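Local coordinates for protein platelet aggregation factor Sm-hPAF (Streptococcus mitis, PDB 4GWI) that binds fucosylated Lewis glycans through this lectin domain, part of a cholesterol-dependent cytolysin that probably forms pores in host membranes, at residues 61-75 against 135-147. The protein carries 2 engineered substitutions. Sequence-based numbering, arbitrary orientation.
With CA (calcium ion), chain F; FUC (alpha-L-fucopyranose), chain B.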
loop_
_atom_site.group_PDB
_atom_site.type_symbol
_atom_site.label_atom_id
_atom_site.label_comp_id
_atom_site.label_asym_id
_atom_site.label_seq_id
_atom_site.Cartn_x
_atom_site.Cartn_y
_atom_site.Cartn_z
ATOM N N LEU A 61 -4.057 0.580 11.079
ATOM C CA LEU A 61 -5.149 -0.409 11.300
ATOM C C LEU A 61 -5.928 -0.116 12.572
ATOM O O LEU A 61 -6.987 -0.798 12.781
ATOM C CB LEU A 61 -4.596 -1.834 11.329
ATOM C CG LEU A 61 -3.818 -2.267 10.085
ATOM C CD1 LEU A 61 -3.205 -3.630 10.241
ATOM C CD2 LEU A 61 -4.725 -2.255 8.814
ATOM N N GLY A 62 -5.382 0.753 13.428
ATOM C CA GLY A 62 -6.073 1.253 14.600
ATOM C C GLY A 62 -5.851 0.431 15.864
ATOM O O GLY A 62 -6.164 0.927 16.964
ATOM N N LYS A 63 -5.285 -0.753 15.694
ATOM C CA LYS A 63 -4.934 -1.675 16.777
ATOM C C LYS A 63 -3.929 -2.610 16.193
ATOM O O LYS A 63 -3.766 -2.639 14.968
ATOM C CB LYS A 63 -6.182 -2.416 17.320
ATOM C CG LYS A 63 -6.983 -3.205 16.320
ATOM C CD LYS A 63 -8.291 -3.856 16.885
ATOM C CE LYS A 63 -8.079 -4.804 18.097
ATOM N NZ LYS A 63 -6.869 -5.714 18.157
ATOM N N THR A 64 -3.206 -3.383 17.013
ATOM C CA THR A 64 -2.297 -4.381 16.485
ATOM C C THR A 64 -3.040 -5.624 16.026
ATOM O O THR A 64 -3.874 -6.201 16.787
ATOM C CB THR A 64 -1.231 -4.742 17.575
ATOM O OG1 THR A 64 -0.555 -3.526 17.879
ATOM C CG2 THR A 64 -0.242 -5.773 17.066
ATOM N N GLU A 65 -2.798 -6.043 14.794
ATOM C CA GLU A 65 -3.465 -7.191 14.253
ATOM C C GLU A 65 -2.409 -8.205 13.798
ATOM O O GLU A 65 -1.295 -7.826 13.407
ATOM C CB GLU A 65 -4.231 -6.731 12.986
ATOM C CG GLU A 65 -5.306 -5.719 13.300
ATOM C CD GLU A 65 -6.576 -6.354 13.796
ATOM O OE1 GLU A 65 -7.577 -5.586 13.915
ATOM O OE2 GLU A 65 -6.599 -7.593 14.043
ATOM N N ASN A 66 -2.813 -9.472 13.667
ATOM C CA ASN A 66 -1.915 -10.456 13.141
ATOM C C ASN A 66 -2.076 -10.556 11.624
ATOM O O ASN A 66 -3.091 -11.088 11.134
ATOM C CB ASN A 66 -2.167 -11.808 13.805
ATOM C CG ASN A 66 -1.024 -12.747 13.594
ATOM O OD1 ASN A 66 -0.921 -13.339 12.553
ATOM N ND2 ASN A 66 -0.008 -12.744 14.505
ATOM N N VAL A 67 -1.113 -9.939 10.939
ATOM C CA VAL A 67 -1.248 -9.703 9.464
ATOM C C VAL A 67 -0.661 -10.850 8.745
ATOM O O VAL A 67 0.529 -11.295 8.981
ATOM C CB VAL A 67 -0.513 -8.404 9.109
ATOM C CG1 VAL A 67 -0.509 -8.209 7.550
ATOM C CG2 VAL A 67 -1.202 -7.188 9.800
ATOM N N GLY A 68 -1.426 -11.383 7.788
ATOM C CA GLY A 68 -0.944 -12.414 6.957
ATOM C C GLY A 68 -0.760 -12.097 5.457
ATOM O O GLY A 68 0.013 -12.793 4.760
ATOM N N LYS A 69 -1.518 -11.067 5.011
ATOM C CA LYS A 69 -1.437 -10.743 3.557
ATOM C C LYS A 69 -1.701 -9.270 3.361
ATOM O O LYS A 69 -2.610 -8.702 4.012
ATOM C CB LYS A 69 -2.451 -11.585 2.713
ATOM C CG LYS A 69 -2.367 -11.324 1.187
ATOM C CD LYS A 69 -3.529 -12.174 0.584
ATOM C CE LYS A 69 -3.668 -12.136 -0.895
ATOM N NZ LYS A 69 -4.839 -13.062 -1.160
ATOM N N VAL A 70 -0.900 -8.692 2.499
ATOM C CA VAL A 70 -1.165 -7.276 2.063
ATOM C C VAL A 70 -1.216 -7.347 0.528
ATOM O O VAL A 70 -0.364 -7.908 -0.109
ATOM C CB VAL A 70 -0.005 -6.347 2.463
ATOM C CG1 VAL A 70 -0.215 -4.896 1.868
ATOM C CG2 VAL A 70 0.037 -6.267 4.025
ATOM N N LYS A 71 -2.320 -6.779 -0.058
ATOM C CA LYS A 71 -2.465 -6.845 -1.530
ATOM C C LYS A 71 -2.436 -5.393 -2.054
ATOM O O LYS A 71 -3.168 -4.579 -1.524
ATOM C CB LYS A 71 -3.835 -7.463 -1.878
ATOM C CG LYS A 71 -3.888 -7.817 -3.334
ATOM C CD LYS A 71 -5.036 -8.868 -3.535
ATOM C CE LYS A 71 -5.169 -9.031 -5.057
ATOM N NZ LYS A 71 -6.457 -9.800 -5.236
ATOM N N LEU A 72 -1.551 -5.141 -2.991
ATOM C CA LEU A 72 -1.410 -3.776 -3.542
ATOM C C LEU A 72 -2.091 -3.881 -4.957
ATOM O O LEU A 72 -1.800 -4.768 -5.741
ATOM C CB LEU A 72 0.048 -3.412 -3.810
ATOM C CG LEU A 72 0.956 -3.433 -2.557
ATOM C CD1 LEU A 72 2.242 -2.727 -2.971
ATOM C CD2 LEU A 72 0.407 -2.828 -1.268
ATOM N N TYR A 73 -2.799 -2.818 -5.279
ATOM C CA TYR A 73 -3.368 -2.675 -6.652
ATOM C C TYR A 73 -2.795 -1.440 -7.241
ATOM O O TYR A 73 -2.913 -0.340 -6.659
ATOM C CB TYR A 73 -4.884 -2.540 -6.572
ATOM C CG TYR A 73 -5.609 -3.749 -6.020
ATOM C CD1 TYR A 73 -6.314 -4.565 -6.905
ATOM C CD2 TYR A 73 -5.588 -4.074 -4.644
ATOM C CE1 TYR A 73 -6.995 -5.657 -6.405
ATOM C CE2 TYR A 73 -6.261 -5.196 -4.150
ATOM C CZ TYR A 73 -6.953 -5.963 -5.066
ATOM O OH TYR A 73 -7.687 -7.021 -4.598
ATOM N N ASN A 74 -2.110 -1.589 -8.373
ATOM C CA ASN A 74 -1.379 -0.496 -8.996
ATOM C C ASN A 74 -2.279 0.449 -9.783
ATOM O O ASN A 74 -3.376 0.052 -10.158
ATOM C CB ASN A 74 -0.284 -1.091 -9.942
ATOM C CG ASN A 74 0.836 -0.127 -10.213
ATOM O OD1 ASN A 74 0.879 1.015 -9.747
ATOM N ND2 ASN A 74 1.768 -0.587 -11.082
ATOM N N ARG A 75 -1.785 1.670 -10.035
ATOM C CA ARG A 75 -2.442 2.519 -11.059
ATOM C C ARG A 75 -2.333 1.835 -12.416
ATOM O O ARG A 75 -1.302 1.236 -12.720
ATOM C CB ARG A 75 -1.719 3.836 -11.047
ATOM C CG ARG A 75 -2.387 4.807 -12.028
ATOM C CD ARG A 75 -1.664 6.147 -11.983
ATOM N NE ARG A 75 -2.267 7.044 -13.008
ATOM C CZ ARG A 75 -1.870 8.305 -13.249
ATOM N NH1 ARG A 75 -0.885 8.912 -12.529
ATOM N NH2 ARG A 75 -2.535 8.981 -14.232
ATOM N N PRO A 135 6.585 9.748 -7.968
ATOM C CA PRO A 135 5.369 9.806 -7.081
ATOM C C PRO A 135 4.871 8.400 -6.837
ATOM O O PRO A 135 5.029 7.511 -7.661
ATOM C CB PRO A 135 4.308 10.563 -7.916
ATOM C CG PRO A 135 4.742 10.371 -9.353
ATOM C CD PRO A 135 6.213 9.947 -9.393
ATOM N N LEU A 136 4.276 8.229 -5.641
ATOM C CA LEU A 136 3.642 6.926 -5.297
ATOM C C LEU A 136 2.112 7.102 -5.552
ATOM O O LEU A 136 1.472 7.966 -4.968
ATOM C CB LEU A 136 3.966 6.583 -3.833
ATOM C CG LEU A 136 3.212 5.323 -3.299
ATOM C CD1 LEU A 136 3.569 4.073 -4.118
ATOM C CD2 LEU A 136 3.643 5.213 -1.794
ATOM N N SER A 137 1.608 6.163 -6.363
ATOM C CA SER A 137 0.156 6.049 -6.650
ATOM C C SER A 137 -0.312 4.627 -6.437
ATOM O O SER A 137 0.212 3.738 -7.084
ATOM C CB SER A 137 -0.142 6.465 -8.110
ATOM O OG SER A 137 0.053 7.895 -8.251
ATOM N N LEU A 138 -1.313 4.461 -5.593
ATOM C CA LEU A 138 -1.871 3.120 -5.375
ATOM C C LEU A 138 -3.384 3.187 -5.600
ATOM O O LEU A 138 -4.064 4.137 -5.087
ATOM C CB LEU A 138 -1.631 2.734 -3.883
ATOM C CG LEU A 138 -0.148 2.571 -3.620
ATOM C CD1 LEU A 138 0.081 2.724 -2.078
ATOM C CD2 LEU A 138 0.280 1.165 -4.046
ATOM N N ALA A 139 -3.923 2.213 -6.370
ATOM C CA ALA A 139 -5.377 2.248 -6.465
ATOM C C ALA A 139 -6.069 1.699 -5.223
ATOM O O ALA A 139 -7.141 2.051 -4.880
ATOM C CB ALA A 139 -5.738 1.318 -7.668
ATOM N N GLU A 140 -5.393 0.759 -4.527
ATOM C CA GLU A 140 -5.994 0.198 -3.280
ATOM C C GLU A 140 -4.883 -0.617 -2.595
ATOM O O GLU A 140 -4.012 -1.178 -3.263
ATOM C CB GLU A 140 -7.162 -0.789 -3.676
ATOM C CG GLU A 140 -8.062 -1.069 -2.445
ATOM C CD GLU A 140 -9.048 0.049 -2.061
ATOM O OE1 GLU A 140 -9.075 1.174 -2.603
ATOM O OE2 GLU A 140 -9.787 -0.175 -1.066
ATOM N N VAL A 141 -4.972 -0.596 -1.245
ATOM C CA VAL A 141 -4.153 -1.566 -0.466
ATOM C C VAL A 141 -5.149 -2.274 0.455
ATOM O O VAL A 141 -5.948 -1.630 1.188
ATOM C CB VAL A 141 -3.165 -0.744 0.408
ATOM C CG1 VAL A 141 -2.413 -1.734 1.329
ATOM C CG2 VAL A 141 -2.131 -0.034 -0.475
ATOM N N GLU A 142 -5.131 -3.588 0.348
ATOM C CA GLU A 142 -6.055 -4.414 1.195
ATOM C C GLU A 142 -5.193 -5.234 2.147
ATOM O O GLU A 142 -4.052 -5.621 1.788
ATOM C CB GLU A 142 -6.846 -5.403 0.298
ATOM C CG GLU A 142 -7.802 -4.593 -0.616
ATOM C CD GLU A 142 -8.519 -5.531 -1.586
ATOM O OE1 GLU A 142 -8.112 -6.700 -1.829
ATOM O OE2 GLU A 142 -9.543 -5.009 -2.161
ATOM N N VAL A 143 -5.702 -5.419 3.358
ATOM C CA VAL A 143 -4.840 -6.140 4.383
ATOM C C VAL A 143 -5.723 -7.216 5.036
ATOM O O VAL A 143 -6.899 -6.940 5.344
ATOM C CB VAL A 143 -4.439 -5.143 5.466
ATOM C CG1 VAL A 143 -3.640 -5.878 6.598
ATOM C CG2 VAL A 143 -3.570 -4.004 4.853
ATOM N N PHE A 144 -5.155 -8.418 5.222
ATOM C CA PHE A 144 -5.961 -9.550 5.734
ATOM C C PHE A 144 -5.257 -10.194 6.920
ATOM O O PHE A 144 -4.017 -10.317 6.852
ATOM C CB PHE A 144 -6.117 -10.574 4.651
ATOM C CG PHE A 144 -6.782 -9.982 3.394
ATOM C CD1 PHE A 144 -8.203 -9.881 3.296
ATOM C CD2 PHE A 144 -5.969 -9.468 2.369
ATOM C CE1 PHE A 144 -8.759 -9.280 2.124
ATOM C CE2 PHE A 144 -6.532 -8.895 1.179
ATOM C CZ PHE A 144 -7.919 -8.766 1.131
ATOM N N ARG A 145 -6.051 -10.556 7.939
ATOM C CA ARG A 145 -5.422 -11.276 9.068
ATOM C C ARG A 145 -5.048 -12.701 8.721
ATOM O O ARG A 145 -5.653 -13.353 7.907
ATOM C CB ARG A 145 -6.382 -11.330 10.211
ATOM C CG ARG A 145 -6.845 -10.029 10.747
ATOM C CD ARG A 145 -7.870 -10.284 11.904
ATOM N NE ARG A 145 -8.373 -9.055 12.464
ATOM C CZ ARG A 145 -9.591 -8.537 12.264
ATOM N NH1 ARG A 145 -9.915 -7.337 12.820
ATOM N NH2 ARG A 145 -10.491 -9.154 11.453
ATOM N N SER A 146 -4.017 -13.213 9.375
ATOM C CA SER A 146 -3.721 -14.672 9.365
ATOM C C SER A 146 -4.910 -15.431 9.909
ATOM O O SER A 146 -5.592 -14.976 10.772
ATOM C CB SER A 146 -2.592 -14.945 10.403
ATOM O OG SER A 146 -1.483 -14.242 10.028
ATOM N N ALA A 147 -5.154 -16.588 9.308
ATOM C CA ALA A 147 -6.327 -17.397 9.754
ATOM C C ALA A 147 -6.086 -18.197 11.042
ATOM O O ALA A 147 -4.930 -18.285 11.485
ATOM C CB ALA A 147 -6.737 -18.311 8.637
HETATM CA CA CA F . -9.229 2.924 -4.284
HETATM C C1 FUC B . -0.769 11.504 -15.950
HETATM C C2 FUC B . 0.700 11.507 -15.571
HETATM C C3 FUC B . 1.035 12.686 -14.710
HETATM C C4 FUC B . 0.169 12.621 -13.469
HETATM C C5 FUC B . -1.270 12.620 -13.937
HETATM C C6 FUC B . -2.242 12.593 -12.780
HETATM O O2 FUC B . 1.479 11.547 -16.755
HETATM O O3 FUC B . 2.362 12.626 -14.376
HETATM O O4 FUC B . 0.496 11.458 -12.757
HETATM O O5 FUC B . -1.531 11.531 -14.774
HETATM O O HOH W 1 1.853 3.523 -9.235
HETATM O O HOH W 2 1.181 7.920 -10.806
#
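V70, L72, V141 and V143 form the tight, buried face of the antiparallel pair 64-74/140-145. V70 CG1 meets V141 CG1 at 3.9 Å and L72 lies alongside V141; V70 and V143 pack on V125, L72 on V127 and V141 on W57, all from the other sheet. The other face, with K69, K71, Y73, E142 and F144, is partly exposed and looser. There K69 runs beside the F144 ring (K69 CD to F144 CD2, 4.1 Å) before its NZ forms a salt bridge with E114. Y73 OH bonds E142 OE1 at 2.8 Å, from above the carboxylate plane, with the ring turned 67° to it.

Classic bulges interrupt the ladder at both ends: F144 O accepts from G68 N and K69 N, while A139 and E140 face Y73. Near the first, R145 grips E65 side-on, NE to OE2 at 2.8 Å (177°) and NH1 to OE1. At the second, A139 O and E140 OE1 bind calcium with R31, D34, N36 and S45. Beyond it R75 extends, CG anti to the backbone N (chi1 -177°), to give NH1 to fucose O4 and NH2 to O5 (2.8 Å). The pair thus joins the calcium site to the fucose pocket of an F-type lectin beta-sandwich.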